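NADPH-quinone reductase (Pediococcus pentosaceus ATCC 25745, PDB 3HA2) probably binds FMN and transfers electrons from NAD(P)H to quinones, this chain being the flavodoxin-like domain of a longer protein. Local coordinates at residues Y88-V99 / K131-V142; N52-P60 / Y160-G168. One frame throughout, in Å; residues are numbered along the deposited sequence.

Contact 1 (Y88-V99 / K131-V142); sequences YALEGKELGIVV and KTKMMYLPILAV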
loop_
_atom_site.group_PDB
_atom_site.type_symbol
_atom_site.label_atom_id
_atom_site.label_comp_id
_atom_site.label_asym_id
_atom_site.label_seq_id
_atom_site.Cartn_x
_atom_site.Cartn_y
_atom_site.Cartn_z
ATOM N N TYR A 88 7.003 0.682 -21.674
ATOM C CA TYR A 88 7.167 1.804 -20.732
ATOM C C TYR A 88 6.214 2.933 -21.104
ATOM O O TYR A 88 6.642 4.043 -21.426
ATOM C CB TYR A 88 8.622 2.312 -20.697
ATOM C CG TYR A 88 9.522 1.446 -19.854
ATOM C CD1 TYR A 88 9.707 1.712 -18.500
ATOM C CD2 TYR A 88 10.143 0.326 -20.397
ATOM C CE1 TYR A 88 10.512 0.908 -17.712
ATOM C CE2 TYR A 88 10.960 -0.485 -19.618
ATOM C CZ TYR A 88 11.134 -0.189 -18.281
ATOM O OH TYR A 88 11.936 -0.990 -17.507
ATOM N N ALA A 89 4.919 2.615 -21.066
ATOM C CA ALA A 89 3.872 3.490 -21.583
ATOM C C ALA A 89 3.847 4.848 -20.894
ATOM O O ALA A 89 3.456 5.855 -21.500
ATOM C CB ALA A 89 2.513 2.811 -21.458
ATOM N N LEU A 90 4.297 4.869 -19.641
ATOM C CA LEU A 90 4.221 6.065 -18.799
ATOM C C LEU A 90 5.450 6.950 -18.849
ATOM O O LEU A 90 5.475 7.997 -18.198
ATOM C CB LEU A 90 3.921 5.665 -17.348
ATOM C CG LEU A 90 2.738 4.695 -17.189
ATOM C CD1 LEU A 90 2.681 4.170 -15.770
ATOM C CD2 LEU A 90 1.417 5.352 -17.573
ATOM N N GLU A 91 6.454 6.562 -19.639
ATOM C CA GLU A 91 7.737 7.281 -19.634
ATOM C C GLU A 91 7.554 8.758 -19.953
ATOM O O GLU A 91 6.947 9.099 -20.961
ATOM C CB GLU A 91 8.717 6.671 -20.643
ATOM C CG GLU A 91 10.086 7.353 -20.628
ATOM C CD GLU A 91 11.097 6.676 -21.536
ATOM O OE1 GLU A 91 10.714 5.751 -22.301
ATOM O OE2 GLU A 91 12.281 7.073 -21.476
ATOM N N GLY A 92 8.079 9.630 -19.093
ATOM C CA GLY A 92 7.985 11.076 -19.316
ATOM C C GLY A 92 6.731 11.751 -18.763
ATOM O O GLY A 92 6.651 12.990 -18.745
ATOM N N LYS A 93 5.741 10.961 -18.352
ATOM C CA LYS A 93 4.538 11.518 -17.719
ATOM C C LYS A 93 4.878 11.891 -16.276
ATOM O O LYS A 93 5.862 11.390 -15.710
ATOM C CB LYS A 93 3.363 10.520 -17.774
ATOM C CG LYS A 93 2.957 10.117 -19.191
ATOM C CD LYS A 93 1.826 9.064 -19.188
ATOM C CE LYS A 93 1.586 8.514 -20.587
ATOM N NZ LYS A 93 0.968 9.563 -21.469
ATOM N N GLU A 94 4.088 12.798 -15.701
ATOM C CA GLU A 94 4.283 13.230 -14.326
ATOM C C GLU A 94 3.302 12.464 -13.469
ATOM O O GLU A 94 2.168 12.232 -13.889
ATOM C CB GLU A 94 4.058 14.741 -14.164
ATOM C CG GLU A 94 5.164 15.586 -14.790
ATOM C CD GLU A 94 4.818 17.055 -14.892
ATOM O OE1 GLU A 94 3.629 17.399 -14.979
ATOM O OE2 GLU A 94 5.757 17.880 -14.898
ATOM N N LEU A 95 3.759 12.047 -12.285
ATOM C CA LEU A 95 2.892 11.372 -11.319
ATOM C C LEU A 95 2.740 12.299 -10.125
ATOM O O LEU A 95 3.741 12.713 -9.543
ATOM C CB LEU A 95 3.491 10.054 -10.841
ATOM C CG LEU A 95 2.607 9.292 -9.836
ATOM C CD1 LEU A 95 1.251 8.843 -10.484
ATOM C CD2 LEU A 95 3.335 8.090 -9.212
ATOM N N GLY A 96 1.496 12.611 -9.777
ATOM C CA GLY A 96 1.186 13.420 -8.595
ATOM C C GLY A 96 0.302 12.641 -7.639
ATOM O O GLY A 96 -0.378 11.676 -8.027
ATOM N N ILE A 97 0.300 13.074 -6.389
ATOM C CA ILE A 97 -0.462 12.427 -5.331
ATOM C C ILE A 97 -1.192 13.512 -4.563
ATOM O O ILE A 97 -0.560 14.460 -4.058
ATOM C CB ILE A 97 0.490 11.662 -4.357
ATOM C CG1 ILE A 97 1.300 10.582 -5.102
ATOM C CG2 ILE A 97 -0.311 11.109 -3.139
ATOM C CD1 ILE A 97 0.484 9.430 -5.649
ATOM N N VAL A 98 -2.519 13.412 -4.502
ATOM C CA VAL A 98 -3.314 14.270 -3.604
ATOM C C VAL A 98 -3.866 13.354 -2.512
ATOM O O VAL A 98 -4.833 12.632 -2.745
ATOM C CB VAL A 98 -4.449 15.005 -4.354
ATOM C CG1 VAL A 98 -5.288 15.885 -3.367
ATOM C CG2 VAL A 98 -3.841 15.889 -5.467
ATOM N N VAL A 99 -3.217 13.359 -1.340
ATOM C CA VAL A 99 -3.550 12.416 -0.270
ATOM C C VAL A 99 -4.174 13.139 0.912
ATOM O O VAL A 99 -3.610 14.097 1.424
ATOM C CB VAL A 99 -2.312 11.542 0.162
ATOM C CG1 VAL A 99 -1.094 12.418 0.572
ATOM C CG2 VAL A 99 -2.703 10.577 1.268
ATOM N N LYS A 131 10.534 3.495 -11.388
ATOM C CA LYS A 131 10.573 2.274 -12.182
ATOM C C LYS A 131 10.000 2.460 -13.580
ATOM O O LYS A 131 10.509 1.890 -14.556
ATOM C CB LYS A 131 9.832 1.154 -11.466
ATOM C CG LYS A 131 9.891 -0.215 -12.178
ATOM C CD LYS A 131 11.302 -0.778 -12.168
ATOM C CE LYS A 131 11.303 -2.261 -12.485
ATOM N NZ LYS A 131 12.669 -2.815 -12.281
ATOM N N THR A 132 8.934 3.244 -13.670
ATOM C CA THR A 132 8.214 3.436 -14.923
ATOM C C THR A 132 8.705 4.666 -15.696
ATOM O O THR A 132 8.105 5.034 -16.710
ATOM C CB THR A 132 6.683 3.517 -14.673
ATOM O OG1 THR A 132 6.404 4.543 -13.718
ATOM C CG2 THR A 132 6.158 2.202 -14.096
ATOM N N LYS A 133 9.774 5.302 -15.203
ATOM C CA LYS A 133 10.393 6.473 -15.849
ATOM C C LYS A 133 9.480 7.711 -15.893
ATOM O O LYS A 133 9.564 8.534 -16.823
ATOM C CB LYS A 133 10.913 6.132 -17.261
ATOM C CG LYS A 133 11.823 4.906 -17.297
ATOM C CD LYS A 133 12.349 4.595 -18.712
ATOM C CE LYS A 133 13.257 3.366 -18.658
ATOM N NZ LYS A 133 13.822 2.975 -19.994
HETATM N N MSE A 134 8.614 7.815 -14.885
HETATM C CA MSE A 134 7.773 8.992 -14.679
HETATM C C MSE A 134 8.517 10.021 -13.823
HETATM O O MSE A 134 9.455 9.668 -13.106
HETATM C CB MSE A 134 6.479 8.589 -13.970
HETATM C CG MSE A 134 5.608 7.657 -14.766
HETATM SE SE MSE A 134 3.980 7.228 -13.770
HETATM C CE MSE A 134 2.889 8.781 -14.308
HETATM N N MSE A 135 8.092 11.279 -13.915
HETATM C CA MSE A 135 8.565 12.356 -13.074
HETATM C C MSE A 135 7.653 12.488 -11.847
HETATM O O MSE A 135 6.485 12.832 -11.974
HETATM C CB MSE A 135 8.564 13.668 -13.874
HETATM C CG MSE A 135 8.719 14.915 -13.037
HETATM SE SE MSE A 135 10.492 14.973 -12.225
HETATM C CE MSE A 135 11.583 15.222 -13.849
ATOM N N TYR A 136 8.195 12.226 -10.667
ATOM C CA TYR A 136 7.429 12.303 -9.422
ATOM C C TYR A 136 7.366 13.745 -8.934
ATOM O O TYR A 136 8.414 14.397 -8.717
ATOM C CB TYR A 136 8.141 11.453 -8.378
ATOM C CG TYR A 136 7.373 11.126 -7.134
ATOM C CD1 TYR A 136 6.186 10.373 -7.199
ATOM C CD2 TYR A 136 7.851 11.505 -5.878
ATOM C CE1 TYR A 136 5.487 10.019 -6.052
ATOM C CE2 TYR A 136 7.145 11.139 -4.700
ATOM C CZ TYR A 136 5.970 10.405 -4.814
ATOM O OH TYR A 136 5.287 10.016 -3.701
ATOM N N LEU A 137 6.145 14.253 -8.813
ATOM C CA LEU A 137 5.895 15.607 -8.304
ATOM C C LEU A 137 5.917 15.640 -6.782
ATOM O O LEU A 137 5.709 14.604 -6.143
ATOM C CB LEU A 137 4.524 16.107 -8.778
ATOM C CG LEU A 137 4.246 16.198 -10.284
ATOM C CD1 LEU A 137 2.765 16.506 -10.522
ATOM C CD2 LEU A 137 5.121 17.240 -10.954
ATOM N N PRO A 138 6.157 16.825 -6.185
ATOM C CA PRO A 138 5.984 16.898 -4.739
ATOM C C PRO A 138 4.542 16.499 -4.448
ATOM O O PRO A 138 3.669 16.774 -5.246
ATOM C CB PRO A 138 6.187 18.382 -4.429
ATOM C CG PRO A 138 6.968 18.903 -5.538
ATOM C CD PRO A 138 6.541 18.129 -6.751
ATOM N N ILE A 139 4.321 15.834 -3.326
ATOM C CA ILE A 139 2.995 15.365 -2.896
ATOM C C ILE A 139 2.124 16.514 -2.396
ATOM O O ILE A 139 2.604 17.384 -1.684
ATOM C CB ILE A 139 3.181 14.363 -1.750
ATOM C CG1 ILE A 139 4.067 13.189 -2.228
ATOM C CG2 ILE A 139 1.820 13.885 -1.177
ATOM C CD1 ILE A 139 4.824 12.480 -1.106
ATOM N N LEU A 140 0.840 16.513 -2.765
ATOM C CA LEU A 140 -0.093 17.493 -2.186
ATOM C C LEU A 140 -0.821 16.796 -1.037
ATOM O O LEU A 140 -1.746 16.022 -1.273
ATOM C CB LEU A 140 -1.078 18.044 -3.243
ATOM C CG LEU A 140 -2.060 19.102 -2.705
ATOM C CD1 LEU A 140 -1.311 20.230 -2.036
ATOM C CD2 LEU A 140 -2.894 19.641 -3.840
ATOM N N ALA A 141 -0.378 17.049 0.194
ATOM C CA ALA A 141 -1.028 16.446 1.374
ATOM C C ALA A 141 -2.132 17.371 1.875
ATOM O O ALA A 141 -1.931 18.592 1.997
ATOM C CB ALA A 141 0.001 16.144 2.482
ATOM N N VAL A 142 -3.300 16.788 2.137
ATOM C CA VAL A 142 -4.492 17.541 2.514
ATOM C C VAL A 142 -4.925 17.031 3.887
ATOM O O VAL A 142 -5.509 15.962 3.999
ATOM C CB VAL A 142 -5.616 17.344 1.466
ATOM C CG1 VAL A 142 -6.894 18.078 1.866
ATOM C CG2 VAL A 142 -5.146 17.804 0.075
#
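Lys133 keeps CG anti to its carbonyl carbon (chi1 -52°) and is fully extended beyond it, which lays its chain across the Tyr88 ring: NZ stands 4.3 Å from the ring centroid, almost on the normal, a cation-pi contact, with CE over the same face. The carbonyl O of Lys131 meets that ring in plane, at its edge. The same lysine chain also passes the Glu91 carboxylate, CD lying 3.7 Å from OE2. Met134, a selenomethionine, bends at chi3 (85°), turning CE to within 3.7 Å of Leu95 CB while its CG packs on Leu90 CB. Ahead of the strands, Gly92 N links the two loops by a nearly straight bond of 2.9 Å to Lys133 O. Parallel backbone pairing then begins with Met135 N to Lys93 O and Leu95 N to Met135 O. Leu137 N meets Leu95 O head-on. The register slips by one residue before pairing resumes, with Leu140 N 2.8 Å from Ile97 O, Val99 N bonded to Leu140 O and Val142 N to Val99 O. Across this slip Ile139 CG2 packs on Ile97 CG2 and Val99 CG1, 3.7 Å from the latter, and Phe125 of helix 123-131 packs on Ile97. Lys133, at positive phi, closes that helix in a Schellman motif, and the chain enters the edge strand of the parallel sheet of a flavodoxin-like fold.

Contact 2 (N52-P60 / Y160-G168); sequences NDRIILEFP and YQQYATNVG
Hydrogen bonds from Arg54 grip the C-terminal end of helix 150-165. Its guanidinium meets the O of Asn166, just beyond the last turn, end-on, NH1 and NH2 each 2.9 Å from that one oxygen, which lies in the guanidinium plane; both nitrogens come from the same face of the carbonyl. NH1 also makes a weak bond to Tyr163 O. A bend at chi3 (-65°) in an otherwise extended chain turns the group to these carbonyls, while NE forms a salt bridge with Glu94 of the neighbouring strand. With an alanine in place of Arg54, the carbonyl of Asn166 would probably lose both guanidinium donors and the Glu94 carboxylate its charged mate. A second polar link joins Tyr160 OH to Glu58 OE1 over 2.6 Å, the hydroxyl donating to the syn lone pair; carboxylate and ring planes stand 80° apart, and Phe21 meets the Tyr160 ring edge-to-face. Apolar packing lies between the two polar sites, where Ile56 CD1 sits 3.8 Å from Ala164 CA and 3.9 Å from Tyr163 CD2. Buried polar groups of the strand thus find partners on the helix packed over the sheet, and the partial negative charge of carbonyls at the helix C-terminus would be expected to suit the guanidinium charge.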
loop_
_atom_site.group_PDB
_atom_site.type_symbol
_atom_site.label_atom_id
_atom_site.label_comp_id
_atom_site.label_asym_id
_atom_site.label_seq_id
_atom_site.Cartn_x
_atom_site.Cartn_y
_atom_site.Cartn_z
ATOM N N ASN A 52 -3.060 11.156 -21.390
ATOM C CA ASN A 52 -2.765 12.244 -20.449
ATOM C C ASN A 52 -1.286 12.358 -20.130
ATOM O O ASN A 52 -0.552 11.376 -20.241
ATOM C CB ASN A 52 -3.623 12.130 -19.182
ATOM C CG ASN A 52 -5.084 12.461 -19.447
ATOM O OD1 ASN A 52 -5.512 13.602 -19.248
ATOM N ND2 ASN A 52 -5.843 11.484 -19.939
ATOM N N ASP A 53 -0.856 13.571 -19.760
ATOM C CA ASP A 53 0.548 13.891 -19.489
ATOM C C ASP A 53 0.855 13.918 -18.000
ATOM O O ASP A 53 1.953 13.577 -17.579
ATOM C CB ASP A 53 0.896 15.271 -20.072
ATOM C CG ASP A 53 0.567 15.375 -21.538
ATOM O OD1 ASP A 53 1.185 14.622 -22.322
ATOM O OD2 ASP A 53 -0.306 16.200 -21.908
ATOM N N ARG A 54 -0.107 14.353 -17.206
ATOM C CA ARG A 54 0.067 14.379 -15.761
ATOM C C ARG A 54 -1.033 13.525 -15.144
ATOM O O ARG A 54 -2.212 13.730 -15.413
ATOM C CB ARG A 54 -0.012 15.813 -15.222
ATOM C CG ARG A 54 0.109 15.900 -13.709
ATOM C CD ARG A 54 0.139 17.365 -13.240
ATOM N NE ARG A 54 1.330 18.055 -13.730
ATOM C CZ ARG A 54 1.518 19.371 -13.664
ATOM N NH1 ARG A 54 0.587 20.163 -13.131
ATOM N NH2 ARG A 54 2.635 19.902 -14.152
ATOM N N ILE A 55 -0.623 12.566 -14.325
ATOM C CA ILE A 55 -1.528 11.609 -13.726
ATOM C C ILE A 55 -1.485 11.870 -12.232
ATOM O O ILE A 55 -0.422 11.783 -11.609
ATOM C CB ILE A 55 -1.097 10.123 -13.989
ATOM C CG1 ILE A 55 -0.624 9.868 -15.450
ATOM C CG2 ILE A 55 -2.202 9.156 -13.550
ATOM C CD1 ILE A 55 -1.639 10.191 -16.560
ATOM N N ILE A 56 -2.635 12.206 -11.669
ATOM C CA ILE A 56 -2.723 12.478 -10.249
ATOM C C ILE A 56 -3.560 11.397 -9.577
ATOM O O ILE A 56 -4.671 11.096 -10.014
ATOM C CB ILE A 56 -3.311 13.872 -10.009
ATOM C CG1 ILE A 56 -2.287 14.935 -10.434
ATOM C CG2 ILE A 56 -3.753 14.035 -8.563
ATOM C CD1 ILE A 56 -2.868 16.338 -10.586
ATOM N N LEU A 57 -3.018 10.797 -8.530
ATOM C CA LEU A 57 -3.803 9.828 -7.774
ATOM C C LEU A 57 -4.304 10.527 -6.535
ATOM O O LEU A 57 -3.514 11.052 -5.741
ATOM C CB LEU A 57 -2.961 8.629 -7.374
ATOM C CG LEU A 57 -2.154 7.985 -8.505
ATOM C CD1 LEU A 57 -1.397 6.777 -7.909
ATOM C CD2 LEU A 57 -3.009 7.582 -9.708
ATOM N N GLU A 58 -5.622 10.524 -6.383
ATOM C CA GLU A 58 -6.304 11.298 -5.344
ATOM C C GLU A 58 -7.073 10.349 -4.415
ATOM O O GLU A 58 -8.067 9.700 -4.820
ATOM C CB GLU A 58 -7.250 12.305 -6.013
ATOM C CG GLU A 58 -8.029 13.165 -5.051
ATOM C CD GLU A 58 -8.563 14.420 -5.689
ATOM O OE1 GLU A 58 -7.926 14.954 -6.631
ATOM O OE2 GLU A 58 -9.627 14.884 -5.229
ATOM N N PHE A 59 -6.632 10.272 -3.162
ATOM C CA PHE A 59 -7.199 9.281 -2.249
ATOM C C PHE A 59 -7.042 9.657 -0.775
ATOM O O PHE A 59 -6.163 10.447 -0.427
ATOM C CB PHE A 59 -6.534 7.917 -2.515
ATOM C CG PHE A 59 -5.009 7.922 -2.373
ATOM C CD1 PHE A 59 -4.173 8.205 -3.463
ATOM C CD2 PHE A 59 -4.416 7.647 -1.140
ATOM C CE1 PHE A 59 -2.769 8.216 -3.323
ATOM C CE2 PHE A 59 -3.013 7.645 -0.993
ATOM C CZ PHE A 59 -2.192 7.927 -2.090
ATOM N N PRO A 60 -7.885 9.076 0.092
ATOM C CA PRO A 60 -7.697 9.215 1.541
ATOM C C PRO A 60 -6.670 8.220 2.063
ATOM O O PRO A 60 -6.542 7.103 1.551
ATOM C CB PRO A 60 -9.084 8.907 2.094
ATOM C CG PRO A 60 -9.653 7.916 1.128
ATOM C CD PRO A 60 -9.098 8.299 -0.237
ATOM N N TYR A 160 -4.501 23.210 -5.184
ATOM C CA TYR A 160 -4.990 22.033 -5.913
ATOM C C TYR A 160 -5.171 22.308 -7.410
ATOM O O TYR A 160 -4.740 21.514 -8.261
ATOM C CB TYR A 160 -6.299 21.564 -5.275
ATOM C CG TYR A 160 -6.956 20.378 -5.959
ATOM C CD1 TYR A 160 -6.391 19.100 -5.886
ATOM C CD2 TYR A 160 -8.155 20.537 -6.663
ATOM C CE1 TYR A 160 -7.006 18.004 -6.511
ATOM C CE2 TYR A 160 -8.775 19.450 -7.293
ATOM C CZ TYR A 160 -8.197 18.192 -7.212
ATOM O OH TYR A 160 -8.828 17.118 -7.807
ATOM N N GLN A 161 -5.767 23.458 -7.728
ATOM C CA GLN A 161 -5.909 23.896 -9.120
ATOM C C GLN A 161 -4.559 24.015 -9.824
ATOM O O GLN A 161 -4.410 23.564 -10.956
ATOM C CB GLN A 161 -6.643 25.238 -9.203
ATOM C CG GLN A 161 -8.111 25.167 -8.874
ATOM C CD GLN A 161 -8.746 26.547 -8.811
ATOM O OE1 GLN A 161 -8.057 27.551 -8.578
ATOM N NE2 GLN A 161 -10.062 26.606 -9.013
ATOM N N GLN A 162 -3.586 24.622 -9.152
ATOM C CA GLN A 162 -2.222 24.737 -9.682
ATOM C C GLN A 162 -1.582 23.367 -9.870
ATOM O O GLN A 162 -0.934 23.100 -10.889
ATOM C CB GLN A 162 -1.361 25.577 -8.739
ATOM C CG GLN A 162 -1.802 27.041 -8.668
ATOM C CD GLN A 162 -1.776 27.687 -10.038
ATOM O OE1 GLN A 162 -0.716 27.801 -10.663
ATOM N NE2 GLN A 162 -2.947 28.097 -10.524
ATOM N N TYR A 163 -1.798 22.504 -8.881
ATOM C CA TYR A 163 -1.262 21.141 -8.894
ATOM C C TYR A 163 -1.741 20.384 -10.131
ATOM O O TYR A 163 -0.966 19.689 -10.779
ATOM C CB TYR A 163 -1.651 20.413 -7.603
ATOM C CG TYR A 163 -0.801 19.183 -7.304
ATOM C CD1 TYR A 163 0.548 19.312 -6.956
ATOM C CD2 TYR A 163 -1.351 17.890 -7.368
ATOM C CE1 TYR A 163 1.342 18.178 -6.676
ATOM C CE2 TYR A 163 -0.561 16.751 -7.081
ATOM C CZ TYR A 163 0.776 16.915 -6.740
ATOM O OH TYR A 163 1.552 15.800 -6.473
ATOM N N ALA A 164 -3.016 20.564 -10.475
ATOM C CA ALA A 164 -3.627 19.914 -11.624
ATOM C C ALA A 164 -3.300 20.556 -12.975
ATOM O O ALA A 164 -3.390 19.893 -14.003
ATOM C CB ALA A 164 -5.149 19.839 -11.436
ATOM N N THR A 165 -2.938 21.839 -12.996
ATOM C CA THR A 165 -2.868 22.562 -14.278
ATOM C C THR A 165 -1.568 23.315 -14.540
ATOM O O THR A 165 -1.212 23.543 -15.699
ATOM C CB THR A 165 -4.017 23.595 -14.435
ATOM O OG1 THR A 165 -3.843 24.646 -13.475
ATOM C CG2 THR A 165 -5.378 22.959 -14.239
ATOM N N ASN A 166 -0.890 23.753 -13.480
ATOM C CA ASN A 166 0.344 24.513 -13.656
ATOM C C ASN A 166 1.347 23.665 -14.417
ATOM O O ASN A 166 1.864 22.658 -13.904
ATOM C CB ASN A 166 0.918 25.003 -12.325
ATOM C CG ASN A 166 2.258 25.695 -12.490
ATOM O OD1 ASN A 166 2.348 26.764 -13.095
ATOM N ND2 ASN A 166 3.308 25.090 -11.943
ATOM N N VAL A 167 1.582 24.063 -15.662
ATOM C CA VAL A 167 2.441 23.306 -16.564
ATOM C C VAL A 167 3.865 23.233 -16.007
ATOM O O VAL A 167 4.483 22.170 -16.032
ATOM C CB VAL A 167 2.375 23.856 -18.031
ATOM C CG1 VAL A 167 2.705 25.356 -18.085
ATOM C CG2 VAL A 167 3.270 23.049 -18.978
ATOM N N GLY A 168 4.341 24.352 -15.455
ATOM C CA GLY A 168 5.696 24.499 -14.897
ATOM C C GLY A 168 6.419 23.222 -14.503
ATOM O O GLY A 168 6.995 22.533 -15.350
#

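In the fold
Contact 1 and contact 2 lie about 9 Å apart, centre to centre, and share the five-stranded parallel sheet, where strand 54-60 neighbours strand 94-101 and 135-143 forms an edge within this chain. Along the chain contact 1 is nested within the loop that contact 2 closes: 52-60, 88-99, 131-142, then 160-168. Strand 135-143 is followed, after a short connection, by helix 150-165, and Tyr163 of that helix reaches back by its hydroxyl to Pro138 O and Ile97 N, beside the break in the edge strand. A hydrogen bond from Lys93 NZ to Asn52 O is a second direct tie between the contacts. Contact 1 thus adds the last strand to the sheet, and contact 2 packs the C-terminal helix against the central strand, completing one flavodoxin-like alpha/beta domain.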